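EvdO2 (Micromonospora carbonacea, PDB 4XAB) is probably a metal- and 2-oxoglutarate-dependent oxygenase of the phytanoyl-CoA dioxygenase family and is thought to carry out an oxidative cyclization in orthosomycin biosynthesis. Local coordinates at residues 171-176 with 244-250; 18-23 with 208-213; 98-104 with 141-145. All coordinates share one frame; numbering follows the deposited sequence.

Interaction 1 of 3, residues 171-176 with 244-250; sequences VLPHHH and EPRPWMD
The indole of W248 lies between H174 and R246. CB of H174 sits over one face, 3.7 Å from the centroid of the five-membered ring and 10° off its normal, a CH-pi contact. CA of R246, from the indole's own segment, covers the opposite face toward the rim. V171 comes in at the edge, near the ring plane, with its CG1 4.1 Å from W248 CZ2. Backbone atoms extend the cover on the H174 side: N of H174 stands 3.4 Å from W248 CZ3. The H174 imidazole itself turns off obliquely, its plane 39° from the six-membered ring. Its edge is pinned by ND1, which donates to L172 O at 2.6 Å, nearly in the imidazole plane. Its NE2 is hydrogen-bonded to Q130 N, from the residue just before the metal ligand D131, and the H174 side chain is about 9 Å from the bound nickel.

Segment 244-250 follows the last strand, 238-239, of this double-stranded beta helix fold. It makes a type I turn from R246 to M249, which presents W248 to the loop entering strand 175-176. W248 holds CG between its backbone N and carbonyl carbon (chi1 60°), which folds the indole back over the turn, while NE1 bonds to A133 O. Below, V171 CG2 packs 3.6 Å from R246 NH2. That guanidinium grips E244 OE1 side-on with NE, at 3.0 Å, and NH2, both reaching the oxygen from the same face of the carboxylate; M135 O takes NH1. At the other end, the D250 carboxylate forms a salt bridge with R182.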
loop_
_atom_site.group_PDB
_atom_site.type_symbol
_atom_site.label_atom_id
_atom_site.label_comp_id
_atom_site.label_asym_id
_atom_site.label_seq_id
_atom_site.Cartn_x
_atom_site.Cartn_y
_atom_site.Cartn_z
ATOM N N VAL A 171 -12.401 12.216 5.994
ATOM C CA VAL A 171 -11.126 11.789 6.540
ATOM C C VAL A 171 -11.375 11.751 8.037
ATOM O O VAL A 171 -11.618 12.773 8.672
ATOM C CB VAL A 171 -9.971 12.719 6.165
ATOM C CG1 VAL A 171 -8.687 12.262 6.869
ATOM C CG2 VAL A 171 -9.784 12.716 4.654
ATOM N N LEU A 172 -11.379 10.534 8.561
ATOM C CA LEU A 172 -11.704 10.231 9.948
ATOM C C LEU A 172 -10.682 10.807 10.909
ATOM O O LEU A 172 -9.556 11.085 10.518
ATOM C CB LEU A 172 -11.785 8.714 10.104
ATOM C CG LEU A 172 -12.912 8.100 9.285
ATOM C CD1 LEU A 172 -12.730 6.600 9.134
ATOM C CD2 LEU A 172 -14.254 8.440 9.938
ATOM N N PRO A 173 -11.081 11.009 12.174
ATOM C CA PRO A 173 -10.078 11.476 13.132
ATOM C C PRO A 173 -8.933 10.475 13.236
ATOM O O PRO A 173 -9.174 9.286 13.422
ATOM C CB PRO A 173 -10.858 11.569 14.445
ATOM C CG PRO A 173 -12.279 11.773 14.031
ATOM C CD PRO A 173 -12.431 10.955 12.760
ATOM N N HIS A 174 -7.704 10.950 13.107
ATOM C CA HIS A 174 -6.551 10.077 13.286
ATOM C C HIS A 174 -5.682 10.605 14.415
ATOM O O HIS A 174 -5.748 11.780 14.782
ATOM C CB HIS A 174 -5.707 9.975 12.003
ATOM C CG HIS A 174 -6.314 9.134 10.919
ATOM N ND1 HIS A 174 -7.517 9.438 10.312
ATOM C CD2 HIS A 174 -5.854 8.020 10.298
ATOM C CE1 HIS A 174 -7.774 8.540 9.373
ATOM N NE2 HIS A 174 -6.783 7.667 9.349
ATOM N N HIS A 175 -4.854 9.733 14.965
ATOM C CA HIS A 175 -3.848 10.167 15.919
ATOM C C HIS A 175 -2.601 9.352 15.689
ATOM O O HIS A 175 -2.656 8.294 15.075
ATOM C CB HIS A 175 -4.345 10.021 17.352
ATOM C CG HIS A 175 -4.865 8.660 17.680
ATOM N ND1 HIS A 175 -4.089 7.691 18.281
ATOM C CD2 HIS A 175 -6.089 8.108 17.507
ATOM C CE1 HIS A 175 -4.810 6.598 18.454
ATOM N NE2 HIS A 175 -6.028 6.827 17.999
ATOM N N HIS A 176 -1.469 9.856 16.152
ATOM C CA HIS A 176 -0.264 9.059 16.085
ATOM C C HIS A 176 -0.400 7.877 17.029
ATOM O O HIS A 176 -0.927 8.006 18.134
ATOM C CB HIS A 176 0.965 9.905 16.413
ATOM C CG HIS A 176 1.447 10.713 15.250
ATOM N ND1 HIS A 176 1.261 12.075 15.157
ATOM C CD2 HIS A 176 2.072 10.340 14.109
ATOM C CE1 HIS A 176 1.776 12.508 14.022
ATOM N NE2 HIS A 176 2.272 11.476 13.366
ATOM N N GLU A 244 -9.358 21.233 6.135
ATOM C CA GLU A 244 -9.560 20.532 7.408
ATOM C C GLU A 244 -8.391 20.757 8.357
ATOM O O GLU A 244 -7.254 20.886 7.916
ATOM C CB GLU A 244 -9.737 19.031 7.158
ATOM C CG GLU A 244 -10.929 18.708 6.314
ATOM C CD GLU A 244 -10.962 17.250 5.872
ATOM O OE1 GLU A 244 -10.038 16.481 6.227
ATOM O OE2 GLU A 244 -11.915 16.879 5.160
ATOM N N PRO A 245 -8.661 20.795 9.671
ATOM C CA PRO A 245 -7.588 21.020 10.648
ATOM C C PRO A 245 -6.512 19.919 10.706
ATOM O O PRO A 245 -5.332 20.264 10.800
ATOM C CB PRO A 245 -8.342 21.108 11.989
ATOM C CG PRO A 245 -9.706 20.552 11.728
ATOM C CD PRO A 245 -9.996 20.851 10.289
ATOM N N ARG A 246 -6.912 18.650 10.643
ATOM C CA ARG A 246 -6.001 17.498 10.804
ATOM C C ARG A 246 -4.889 17.756 11.837
ATOM O O ARG A 246 -3.709 17.846 11.498
ATOM C CB ARG A 246 -5.405 17.101 9.447
ATOM C CG ARG A 246 -6.485 16.708 8.433
ATOM C CD ARG A 246 -5.965 15.975 7.198
ATOM N NE ARG A 246 -7.043 15.911 6.212
ATOM C CZ ARG A 246 -6.866 15.816 4.903
ATOM N NH1 ARG A 246 -5.642 15.758 4.400
ATOM N NH2 ARG A 246 -7.921 15.780 4.099
ATOM N N PRO A 247 -5.275 17.871 13.115
ATOM C CA PRO A 247 -4.330 18.262 14.170
ATOM C C PRO A 247 -3.270 17.191 14.448
ATOM O O PRO A 247 -2.299 17.450 15.162
ATOM C CB PRO A 247 -5.236 18.478 15.387
ATOM C CG PRO A 247 -6.423 17.619 15.134
ATOM C CD PRO A 247 -6.623 17.591 13.644
ATOM N N TRP A 248 -3.446 16.012 13.865
ATOM C CA TRP A 248 -2.502 14.913 14.043
ATOM C C TRP A 248 -1.330 14.997 13.077
ATOM O O TRP A 248 -0.421 14.169 13.115
ATOM C CB TRP A 248 -3.209 13.575 13.842
ATOM C CG TRP A 248 -3.807 13.441 12.456
ATOM C CD1 TRP A 248 -3.160 13.069 11.310
ATOM C CD2 TRP A 248 -5.166 13.688 12.086
ATOM N NE1 TRP A 248 -4.041 13.067 10.246
ATOM C CE2 TRP A 248 -5.278 13.443 10.701
ATOM C CE3 TRP A 248 -6.305 14.087 12.795
ATOM C CZ2 TRP A 248 -6.477 13.575 10.019
ATOM C CZ3 TRP A 248 -7.496 14.222 12.106
ATOM C CH2 TRP A 248 -7.570 13.966 10.734
ATOM N N MET A 249 -1.368 15.975 12.183
ATOM C CA MET A 249 -0.358 16.068 11.142
ATOM C C MET A 249 1.022 16.295 11.727
ATOM O O MET A 249 1.195 17.132 12.610
ATOM C CB MET A 249 -0.687 17.194 10.161
ATOM C CG MET A 249 0.226 17.219 8.943
ATOM S SD MET A 249 -0.654 16.836 7.410
ATOM C CE MET A 249 -1.499 15.335 7.892
ATOM N N ASP A 250 1.998 15.541 11.232
ATOM C CA ASP A 250 3.390 15.743 11.604
ATOM C C ASP A 250 4.043 16.737 10.652
ATOM O O ASP A 250 4.432 16.378 9.543
ATOM C CB ASP A 250 4.153 14.416 11.592
ATOM C CG ASP A 250 5.543 14.538 12.191
ATOM O OD1 ASP A 250 6.410 13.706 11.849
ATOM O OD2 ASP A 250 5.768 15.465 13.000
HETATM O O HOH W 1 -12.997 14.972 6.203
#

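Interaction 2 of 3, residues 18-23 with 208-213; sequences FRSRGF and VHDFRT
T213 swings OG1 to the side of its own backbone N (chi1 -52°), and this turn sets the hydroxyl against G22 O; F18, with CG opposite its N (chi1 175°), sends its ring toward V208. Here helix 12-21 ends and strand 23-26 begins, pairing antiparallel with strand 206-210 of the double-stranded beta helix. F23 and H209 form a non-hydrogen-bonded pair, where F23 CA makes a CA-H...O contact of 3.0 Å with V208 O.

G22 leaves the helix with a positive phi of 92°. A side chain here would run into T213 OG1 and jam against the carbonyl of R21, hence glycine. Its buried O accepts two bonds from opposite faces of the carbonyl plane: D210 N at 3.1 Å, nearly straight, and T213 OG1 at 2.7 Å. A valine at T213 takes away the hydroxyl and would probably leave the buried G22 O held by D210 N alone, with a methyl crowded against it.

The F18 ring carries the apolar part. Its CE1 touches V208 CG1 at 3.8 Å, the two side chains crossing at about a right angle, while V208 O lies at the ring edge in plane. H209 leads its imidazole away from the helix to within about 4 Å of the nickel. There its ND1 bonds to Y162 OH and its NE2 to OD2 of the metal ligand D131, consistent with a second-shell residue that positions that ligand. At the end of the strand D210 opens an Asx turn: its OD1 accepts from R212 N at 2.8 Å.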
loop_
_atom_site.group_PDB
_atom_site.type_symbol
_atom_site.label_atom_id
_atom_site.label_comp_id
_atom_site.label_asym_id
_atom_site.label_seq_id
_atom_site.Cartn_x
_atom_site.Cartn_y
_atom_site.Cartn_z
ATOM N N PHE A 18 -14.701 -0.539 -8.047
ATOM C CA PHE A 18 -13.721 0.374 -7.454
ATOM C C PHE A 18 -14.365 1.711 -7.069
ATOM O O PHE A 18 -14.125 2.224 -5.976
ATOM C CB PHE A 18 -12.532 0.615 -8.394
ATOM C CG PHE A 18 -11.557 1.646 -7.876
ATOM C CD1 PHE A 18 -10.631 1.306 -6.887
ATOM C CD2 PHE A 18 -11.578 2.948 -8.354
ATOM C CE1 PHE A 18 -9.742 2.264 -6.397
ATOM C CE2 PHE A 18 -10.697 3.905 -7.869
ATOM C CZ PHE A 18 -9.777 3.555 -6.888
ATOM N N ARG A 19 -15.193 2.274 -7.949
ATOM C CA ARG A 19 -15.813 3.570 -7.679
ATOM C C ARG A 19 -16.816 3.486 -6.546
ATOM O O ARG A 19 -16.907 4.382 -5.710
ATOM C CB ARG A 19 -16.524 4.113 -8.924
ATOM C CG ARG A 19 -15.632 4.319 -10.110
ATOM C CD ARG A 19 -14.433 5.147 -9.761
ATOM N NE ARG A 19 -13.687 5.483 -10.966
ATOM C CZ ARG A 19 -13.912 6.563 -11.704
ATOM N NH1 ARG A 19 -14.858 7.430 -11.358
ATOM N NH2 ARG A 19 -13.181 6.778 -12.787
ATOM N N SER A 20 -17.560 2.386 -6.531
ATOM C CA SER A 20 -18.619 2.164 -5.569
ATOM C C SER A 20 -18.067 1.878 -4.185
ATOM O O SER A 20 -18.504 2.470 -3.200
ATOM C CB SER A 20 -19.500 0.993 -6.020
ATOM O OG SER A 20 -20.380 0.607 -4.978
ATOM N N ARG A 21 -17.096 0.975 -4.130
ATOM C CA ARG A 21 -16.606 0.461 -2.860
ATOM C C ARG A 21 -15.329 1.129 -2.370
ATOM O O ARG A 21 -15.047 1.106 -1.180
ATOM C CB ARG A 21 -16.374 -1.051 -2.971
ATOM C CG ARG A 21 -17.568 -1.819 -3.503
ATOM C CD ARG A 21 -17.407 -3.305 -3.227
ATOM N NE ARG A 21 -17.957 -3.651 -1.922
ATOM C CZ ARG A 21 -17.744 -4.805 -1.298
ATOM N NH1 ARG A 21 -16.966 -5.723 -1.859
ATOM N NH2 ARG A 21 -18.298 -5.034 -0.112
ATOM N N GLY A 22 -14.562 1.715 -3.282
ATOM C CA GLY A 22 -13.321 2.378 -2.922
ATOM C C GLY A 22 -12.084 1.501 -2.987
ATOM O O GLY A 22 -10.974 1.948 -2.656
ATOM N N PHE A 23 -12.286 0.243 -3.364
ATOM C CA PHE A 23 -11.191 -0.695 -3.558
ATOM C C PHE A 23 -11.567 -1.725 -4.608
ATOM O O PHE A 23 -12.741 -1.899 -4.945
ATOM C CB PHE A 23 -10.834 -1.401 -2.250
ATOM C CG PHE A 23 -11.907 -2.316 -1.763
ATOM C CD1 PHE A 23 -11.865 -3.678 -2.049
ATOM C CD2 PHE A 23 -12.966 -1.820 -1.025
ATOM C CE1 PHE A 23 -12.865 -4.509 -1.606
ATOM C CE2 PHE A 23 -13.969 -2.640 -0.582
ATOM C CZ PHE A 23 -13.924 -3.991 -0.873
ATOM N N VAL A 208 -6.338 -2.523 -5.203
ATOM C CA VAL A 208 -6.272 -1.104 -5.560
ATOM C C VAL A 208 -7.193 -0.326 -4.627
ATOM O O VAL A 208 -8.338 -0.713 -4.461
ATOM C CB VAL A 208 -6.715 -0.894 -7.015
ATOM C CG1 VAL A 208 -6.551 0.569 -7.425
ATOM C CG2 VAL A 208 -5.926 -1.833 -7.950
ATOM N N HIS A 209 -6.729 0.766 -4.014
ATOM C CA HIS A 209 -7.657 1.552 -3.200
ATOM C C HIS A 209 -7.422 3.043 -3.294
ATOM O O HIS A 209 -6.293 3.520 -3.450
ATOM C CB HIS A 209 -7.625 1.145 -1.710
ATOM C CG HIS A 209 -6.287 1.287 -1.051
ATOM N ND1 HIS A 209 -5.397 0.237 -0.948
ATOM C CD2 HIS A 209 -5.705 2.339 -0.424
ATOM C CE1 HIS A 209 -4.314 0.646 -0.312
ATOM N NE2 HIS A 209 -4.478 1.913 0.025
ATOM N N ASP A 210 -8.530 3.753 -3.172
ATOM C CA ASP A 210 -8.551 5.217 -3.167
ATOM C C ASP A 210 -7.801 5.798 -1.962
ATOM O O ASP A 210 -7.699 5.162 -0.918
ATOM C CB ASP A 210 -10.004 5.698 -3.174
ATOM C CG ASP A 210 -10.125 7.205 -3.336
ATOM O OD1 ASP A 210 -10.245 7.932 -2.321
ATOM O OD2 ASP A 210 -10.090 7.661 -4.487
ATOM N N PHE A 211 -7.282 7.013 -2.109
ATOM C CA PHE A 211 -6.616 7.692 -1.009
ATOM C C PHE A 211 -7.492 7.809 0.241
ATOM O O PHE A 211 -6.972 7.966 1.354
ATOM C CB PHE A 211 -6.173 9.096 -1.448
ATOM C CG PHE A 211 -4.899 9.120 -2.245
ATOM C CD1 PHE A 211 -4.135 7.981 -2.411
ATOM C CD2 PHE A 211 -4.469 10.304 -2.830
ATOM C CE1 PHE A 211 -2.955 8.016 -3.145
ATOM C CE2 PHE A 211 -3.287 10.345 -3.552
ATOM C CZ PHE A 211 -2.535 9.198 -3.713
ATOM N N ARG A 212 -8.813 7.764 0.078
ATOM C CA ARG A 212 -9.692 7.968 1.239
ATOM C C ARG A 212 -10.339 6.672 1.757
ATOM O O ARG A 212 -11.096 6.695 2.721
ATOM C CB ARG A 212 -10.774 8.992 0.897
ATOM C CG ARG A 212 -11.209 9.852 2.069
ATOM C CD ARG A 212 -12.075 11.008 1.598
ATOM N NE ARG A 212 -11.295 12.166 1.170
ATOM C CZ ARG A 212 -11.831 13.346 0.869
ATOM N NH1 ARG A 212 -13.145 13.505 0.934
ATOM N NH2 ARG A 212 -11.064 14.362 0.497
ATOM N N THR A 213 -10.050 5.537 1.136
ATOM C CA THR A 213 -10.635 4.300 1.649
ATOM C C THR A 213 -9.925 3.803 2.906
ATOM O O THR A 213 -8.732 3.539 2.872
ATOM C CB THR A 213 -10.588 3.194 0.585
ATOM O OG1 THR A 213 -11.157 3.706 -0.617
ATOM C CG2 THR A 213 -11.369 1.953 1.051
#

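Interaction 3 of 3, residues 98-104 with 141-145; sequences ASAFLDM and RRGLS
Helix 89-102 packs by its last turn against strand 139-149 of the double-stranded beta helix, with L102 facing L144 and R142 reaching up to the helix end. The axes of 98-102 and 143-145 approach to 9.1 Å and run 132° apart, so the helix slants across the strand in a roughly antiparallel sense.

The apolar part centres on L144 and L102. L144 holds CG between its backbone N and carbonyl carbon (chi1 52°), a position that lifts both methyls toward the helix. CD1 then meets A98 CB at 3.9 Å, and CD2 fits between F101 and L102, 3.7 Å from F101 CB and 3.8 Å from L102 CG. CD2 also lies at the edge of the F101 ring, near its plane, while that ring stacks on F18 of helix 12-21. L102 crosses L144 at a slant and extends CD2 over the backbone of G143, 4.0 Å from its CA; G143 has no side chain, and a CB would point away from the helix.

The polar part sits at the C-terminal end. L102 O is gripped end-on by R142, with NH2 at 2.8 Å and NH1 at 2.9 Å, and lies in the plane of the guanidinium. NH2 comes in almost in line with the C=O bond. A positive group at this end of a helix probably interacts favourably with the helix dipole. D103 then breaks the helix with a positive phi and turns its carboxylate toward R15 and R19, the R19 contact modelled too short to lean on. The chain doubles back through M104, whose side chain lies across R142: SD stands over one face of the guanidinium, 3.6 Å from R142 NH2.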
loop_
_atom_site.group_PDB
_atom_site.type_symbol
_atom_site.label_atom_id
_atom_site.label_comp_id
_atom_site.label_asym_id
_atom_site.label_seq_id
_atom_site.Cartn_x
_atom_site.Cartn_y
_atom_site.Cartn_z
ATOM N N ALA A 98 -4.561 2.749 -13.388
ATOM C CA ALA A 98 -4.796 3.951 -12.584
ATOM C C ALA A 98 -5.550 4.988 -13.399
ATOM O O ALA A 98 -6.502 5.608 -12.915
ATOM C CB ALA A 98 -3.479 4.523 -12.080
ATOM N N SER A 99 -5.115 5.154 -14.643
ATOM C CA SER A 99 -5.758 6.063 -15.577
ATOM C C SER A 99 -7.234 5.722 -15.778
ATOM O O SER A 99 -8.099 6.605 -15.721
ATOM C CB SER A 99 -5.027 6.033 -16.917
ATOM O OG SER A 99 -5.716 6.833 -17.857
ATOM N N ALA A 100 -7.519 4.441 -16.008
ATOM C CA ALA A 100 -8.897 3.988 -16.183
ATOM C C ALA A 100 -9.729 4.224 -14.927
ATOM O O ALA A 100 -10.876 4.666 -14.996
ATOM C CB ALA A 100 -8.927 2.514 -16.557
ATOM N N PHE A 101 -9.144 3.939 -13.771
ATOM C CA PHE A 101 -9.881 4.041 -12.519
ATOM C C PHE A 101 -10.076 5.493 -12.066
ATOM O O PHE A 101 -11.054 5.799 -11.391
ATOM C CB PHE A 101 -9.182 3.255 -11.406
ATOM C CG PHE A 101 -9.425 1.760 -11.461
ATOM C CD1 PHE A 101 -9.953 1.163 -12.592
ATOM C CD2 PHE A 101 -9.114 0.961 -10.373
ATOM C CE1 PHE A 101 -10.172 -0.212 -12.637
ATOM C CE2 PHE A 101 -9.330 -0.413 -10.404
ATOM C CZ PHE A 101 -9.861 -0.998 -11.537
ATOM N N LEU A 102 -9.141 6.377 -12.417
ATOM C CA LEU A 102 -9.226 7.774 -11.992
ATOM C C LEU A 102 -9.828 8.695 -13.051
ATOM O O LEU A 102 -10.065 9.869 -12.780
ATOM C CB LEU A 102 -7.840 8.302 -11.600
ATOM C CG LEU A 102 -7.133 7.648 -10.413
ATOM C CD1 LEU A 102 -5.690 8.092 -10.369
ATOM C CD2 LEU A 102 -7.829 8.009 -9.116
ATOM N N ASP A 103 -10.069 8.166 -14.248
ATOM C CA ASP A 103 -10.513 8.973 -15.389
ATOM C C ASP A 103 -9.562 10.131 -15.659
ATOM O O ASP A 103 -9.986 11.270 -15.882
ATOM C CB ASP A 103 -11.927 9.509 -15.170
ATOM C CG ASP A 103 -12.977 8.437 -15.292
ATOM O OD1 ASP A 103 -12.954 7.698 -16.298
ATOM O OD2 ASP A 103 -13.814 8.322 -14.372
ATOM N N MET A 104 -8.272 9.821 -15.645
ATOM C CA MET A 104 -7.229 10.801 -15.910
ATOM C C MET A 104 -6.231 10.261 -16.911
ATOM O O MET A 104 -5.938 9.065 -16.908
ATOM C CB MET A 104 -6.499 11.165 -14.626
ATOM C CG MET A 104 -7.351 11.872 -13.634
ATOM S SD MET A 104 -6.380 12.136 -12.153
ATOM C CE MET A 104 -4.929 12.936 -12.833
ATOM N N ARG A 141 -5.358 15.970 -3.698
ATOM C CA ARG A 141 -4.988 15.194 -4.877
ATOM C C ARG A 141 -5.985 14.062 -5.014
ATOM O O ARG A 141 -6.385 13.488 -4.008
ATOM C CB ARG A 141 -3.581 14.607 -4.753
ATOM C CG ARG A 141 -2.433 15.613 -4.731
ATOM C CD ARG A 141 -1.146 14.839 -4.465
ATOM N NE ARG A 141 0.017 15.694 -4.251
ATOM C CZ ARG A 141 0.885 16.023 -5.199
ATOM N NH1 ARG A 141 0.710 15.596 -6.444
ATOM N NH2 ARG A 141 1.923 16.797 -4.906
ATOM N N ARG A 142 -6.407 13.770 -6.240
ATOM C CA ARG A 142 -7.081 12.504 -6.508
ATOM C C ARG A 142 -6.011 11.439 -6.672
ATOM O O ARG A 142 -4.938 11.701 -7.204
ATOM C CB ARG A 142 -7.960 12.597 -7.748
ATOM C CG ARG A 142 -9.033 13.655 -7.626
ATOM C CD ARG A 142 -10.271 13.303 -8.417
ATOM N NE ARG A 142 -10.059 13.397 -9.857
ATOM C CZ ARG A 142 -10.155 12.371 -10.697
ATOM N NH1 ARG A 142 -10.464 11.162 -10.244
ATOM N NH2 ARG A 142 -9.956 12.560 -11.993
ATOM N N GLY A 143 -6.276 10.231 -6.216
ATOM C CA GLY A 143 -5.243 9.232 -6.366
ATOM C C GLY A 143 -5.601 7.887 -5.820
ATOM O O GLY A 143 -6.648 7.694 -5.196
ATOM N N LEU A 144 -4.696 6.946 -6.041
ATOM C CA LEU A 144 -4.914 5.601 -5.547
ATOM C C LEU A 144 -3.585 4.886 -5.389
ATOM O O LEU A 144 -2.523 5.384 -5.803
ATOM C CB LEU A 144 -5.851 4.830 -6.491
ATOM C CG LEU A 144 -5.536 4.762 -7.997
ATOM C CD1 LEU A 144 -4.327 3.882 -8.303
ATOM C CD2 LEU A 144 -6.742 4.230 -8.770
ATOM N N SER A 145 -3.662 3.715 -4.780
ATOM C CA SER A 145 -2.519 2.833 -4.584
ATOM C C SER A 145 -2.821 1.469 -5.187
ATOM O O SER A 145 -3.930 0.978 -5.054
ATOM C CB SER A 145 -2.207 2.652 -3.100
ATOM O OG SER A 145 -1.792 3.882 -2.532
#

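How the interactions relate
Interactions 2 and 3 are buried and share one sheet: strands 206-210 and 139-149 are neighbours, joined by a probable bond between H209 O and S145 N. Helices 12-21 and 89-102 both pack on it, touching through the F18–F101 stack. Their chemistry is mixed, apolar side chains beside a carbonyl with two donors, G22 O in one and L102 O in the other. Interaction 1 is partly exposed, farther from the chain centre, and joins two loops mainly through the face of an indole, while its salt bridge stays within 244-250. It touches interaction 2 where V171 packs on R212, and E132 forms salt bridges with both R212 and R246.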